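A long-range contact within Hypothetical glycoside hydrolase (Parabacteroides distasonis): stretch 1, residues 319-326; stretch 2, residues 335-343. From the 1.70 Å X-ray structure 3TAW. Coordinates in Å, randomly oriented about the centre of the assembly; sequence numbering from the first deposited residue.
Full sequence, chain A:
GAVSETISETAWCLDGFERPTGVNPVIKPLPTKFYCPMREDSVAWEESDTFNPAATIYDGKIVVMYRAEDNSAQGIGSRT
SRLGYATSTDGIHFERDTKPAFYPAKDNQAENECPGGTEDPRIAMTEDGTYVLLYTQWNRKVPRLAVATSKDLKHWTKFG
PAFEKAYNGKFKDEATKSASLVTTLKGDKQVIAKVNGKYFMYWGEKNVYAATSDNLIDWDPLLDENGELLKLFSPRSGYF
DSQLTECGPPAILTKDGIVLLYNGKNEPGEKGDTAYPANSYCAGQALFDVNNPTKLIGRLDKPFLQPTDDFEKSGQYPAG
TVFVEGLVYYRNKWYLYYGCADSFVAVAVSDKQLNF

Stretch 1 (319-326) AGTVFVEG
Stretch 2, residues 335-343: YLYYGCADS

Neighbouring antiparallel strands satisfy their backbone polar groups in pairs, and this contact illustrates how a bulge and a frayed end alter that bookkeeping. Residues 335-340 form one strand; its partner runs through Phe323 to Gly326, and the N-to-C directions make an angle of 140°, antiparallel but markedly twisted. The CA atoms of Phe323 and Gly339 lie 4.7 Å apart, those of Val324 and Tyr338 4.3 Å.

The regular part is the Phe323-Gly339 pair. Phe323 N donates to Gly339 O at 2.9 Å, nearly straight at 172°, and Gly339 N returns the bond to Phe323 O, also at 2.9 Å. Tyr338 CA approaches Phe323 O to 3.1 Å, a CA-H...O contact that supplements the stronger amide bond.

Beyond Val324 the register slips by one residue. Glu325 (phi/psi -154/-22) makes the bulge, so that two successive amides converge on one carbonyl: Glu325 N reaches Tyr337 O at 3.2 Å and Gly326 N reaches Tyr337 O at 3.1 Å. Pairing then resumes, with Tyr337 N donating to Gly326 O at 2.8 Å and 171°. One acceptor thus serves both amides of the bulge, and neither is left unpaired. Gly326 (-126/138) suits this close spot: an ideal CB there would sit a tight 3.5 Å from Tyr337 CB.

At the other end the ladder loosens. Ala341, at phi/psi 51/38, turns the chain out of the strand, and its amide is shared between two weak bonds, Ala341 N to Thr321 OG1 at 2.9 Å but only 126°, and Ala341 N to Thr321 O at 3.3 Å. Thr321, with chi1 p (76°), also donates from OG1 to a water at 2.7 Å. That water accepts from Asp342 N at 3.0 Å and donates to Asp342 OD1 at 2.7 Å, so it links the threonine hydroxyl to both the amide and the carboxylate of Asp342 (chi1 m, chi2 near 1°). Within the turn, Ser343 N bonds to Cys340 O at 2.8 Å.

On the sheet face shared by Val322, Val324 and Tyr338, the packing is apolar. Both valines are m. Tyr338 (chi1 p, chi2 -87°) brings CE2 to 3.7 Å from Val322 CG1, while its CB lies 4.0 Å from Val324 CG1. Leu336 (t, p) brings CD2 to 3.8 Å from that same Val324 CG1. The phenol OH groups of Tyr337 and Tyr338 are hydrogen-bonded elsewhere in the structure.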

# COMPACT_ATOMS: atom_id res chain seq x y z
N ALA A 319 -1.37 17.20 -8.41
CA ALA A 319 -2.64 16.88 -9.08
C ALA A 319 -3.61 16.15 -8.16
O ALA A 319 -4.75 15.93 -8.52
CB ALA A 319 -2.39 16.04 -10.34
N GLY A 320 -3.16 15.78 -6.96
CA GLY A 320 -4.01 15.16 -5.95
C GLY A 320 -3.99 13.65 -5.94
O GLY A 320 -3.87 13.01 -6.99
N THR A 321 -4.12 13.07 -4.75
CA THR A 321 -4.32 11.63 -4.61
C THR A 321 -5.25 11.33 -3.43
O THR A 321 -5.36 12.11 -2.47
CB THR A 321 -3.01 10.81 -4.33
OG1 THR A 321 -2.62 10.99 -2.97
CG2 THR A 321 -1.85 11.21 -5.24
N VAL A 322 -5.92 10.20 -3.54
CA VAL A 322 -6.47 9.50 -2.39
C VAL A 322 -5.92 8.09 -2.54
O VAL A 322 -6.55 7.20 -3.14
CB VAL A 322 -8.02 9.59 -2.28
CG1 VAL A 322 -8.42 10.99 -1.89
CG2 VAL A 322 -8.75 9.14 -3.56
N PHE A 323 -4.71 7.90 -1.99
CA PHE A 323 -3.88 6.74 -2.31
C PHE A 323 -4.12 5.65 -1.26
O PHE A 323 -3.57 5.68 -0.15
CB PHE A 323 -2.40 7.14 -2.37
CG PHE A 323 -1.54 6.12 -3.06
CD1 PHE A 323 -1.46 6.06 -4.45
CD2 PHE A 323 -0.86 5.17 -2.31
CE1 PHE A 323 -0.68 5.10 -5.07
CE2 PHE A 323 -0.07 4.21 -2.92
CZ PHE A 323 0.02 4.17 -4.29
N VAL A 324 -5.00 4.71 -1.61
CA VAL A 324 -5.47 3.71 -0.68
C VAL A 324 -4.40 2.68 -0.42
O VAL A 324 -3.80 2.18 -1.35
CB VAL A 324 -6.81 3.09 -1.12
CG1 VAL A 324 -7.91 4.18 -1.10
CG2 VAL A 324 -6.69 2.40 -2.48
N GLU A 325 -4.16 2.36 0.85
CA GLU A 325 -2.99 1.53 1.18
C GLU A 325 -3.07 0.71 2.46
O GLU A 325 -2.32 -0.26 2.61
CB GLU A 325 -1.75 2.43 1.18
CG GLU A 325 -0.41 1.69 1.29
CD GLU A 325 0.80 2.59 0.96
OE1 GLU A 325 0.62 3.60 0.26
OE2 GLU A 325 1.94 2.29 1.43
N GLY A 326 -3.92 1.13 3.41
CA GLY A 326 -4.15 0.43 4.67
C GLY A 326 -5.64 0.16 4.84
O GLY A 326 -6.47 1.00 4.55
N TYR A 335 -12.00 0.36 8.29
CA TYR A 335 -11.26 1.60 8.32
C TYR A 335 -10.20 1.55 7.23
O TYR A 335 -9.33 0.68 7.23
CB TYR A 335 -10.59 1.79 9.69
CG TYR A 335 -11.58 1.99 10.81
CD1 TYR A 335 -12.24 0.92 11.40
CD2 TYR A 335 -11.90 3.27 11.25
CE1 TYR A 335 -13.16 1.11 12.41
CE2 TYR A 335 -12.82 3.48 12.27
CZ TYR A 335 -13.46 2.38 12.85
OH TYR A 335 -14.41 2.57 13.87
N LEU A 336 -10.31 2.49 6.29
CA LEU A 336 -9.46 2.61 5.10
C LEU A 336 -8.55 3.82 5.25
O LEU A 336 -9.05 4.92 5.44
CB LEU A 336 -10.35 2.79 3.86
CG LEU A 336 -9.64 3.01 2.54
CD1 LEU A 336 -8.86 1.74 2.12
CD2 LEU A 336 -10.61 3.47 1.45
N TYR A 337 -7.23 3.60 5.23
CA TYR A 337 -6.22 4.64 5.41
C TYR A 337 -5.56 4.92 4.07
O TYR A 337 -5.17 3.99 3.36
CB TYR A 337 -5.20 4.24 6.48
CG TYR A 337 -5.89 4.15 7.82
CD1 TYR A 337 -6.18 5.29 8.56
CD2 TYR A 337 -6.38 2.93 8.28
CE1 TYR A 337 -6.88 5.21 9.76
CE2 TYR A 337 -7.11 2.85 9.48
CZ TYR A 337 -7.35 3.99 10.22
OH TYR A 337 -8.09 3.88 11.38
N TYR A 338 -5.48 6.20 3.73
CA TYR A 338 -4.97 6.59 2.45
C TYR A 338 -4.09 7.83 2.52
O TYR A 338 -4.25 8.69 3.42
CB TYR A 338 -6.13 6.76 1.45
CG TYR A 338 -7.20 7.78 1.81
CD1 TYR A 338 -8.29 7.43 2.60
CD2 TYR A 338 -7.14 9.08 1.33
CE1 TYR A 338 -9.27 8.35 2.92
CE2 TYR A 338 -8.11 10.01 1.63
CZ TYR A 338 -9.18 9.63 2.42
OH TYR A 338 -10.16 10.54 2.73
N GLY A 339 -3.18 7.93 1.56
CA GLY A 339 -2.33 9.11 1.43
C GLY A 339 -3.14 10.22 0.76
O GLY A 339 -3.96 9.95 -0.13
N CYS A 340 -2.90 11.46 1.18
CA CYS A 340 -3.57 12.65 0.61
C CYS A 340 -2.54 13.51 -0.09
O CYS A 340 -1.74 14.19 0.57
CB CYS A 340 -4.24 13.47 1.70
SG CYS A 340 -5.49 12.56 2.65
N ALA A 341 -2.53 13.44 -1.42
CA ALA A 341 -1.63 14.26 -2.25
C ALA A 341 -0.15 14.18 -1.82
O ALA A 341 0.57 15.18 -1.88
CB ALA A 341 -2.13 15.74 -2.32
N ASP A 342 0.27 12.98 -1.40
CA ASP A 342 1.64 12.70 -0.92
C ASP A 342 2.04 13.57 0.28
O ASP A 342 3.23 13.84 0.48
CB ASP A 342 2.69 12.83 -2.05
CG ASP A 342 2.68 11.65 -3.02
OD1 ASP A 342 1.86 10.72 -2.85
OD2 ASP A 342 3.56 11.65 -3.90
N SER A 343 1.05 13.97 1.08
CA SER A 343 1.31 14.91 2.17
C SER A 343 0.72 14.59 3.52
O SER A 343 1.31 14.98 4.54
CB SER A 343 0.87 16.32 1.77
OG SER A 343 1.75 16.85 0.79
O HOH W 1 -0.42 10.03 -1.66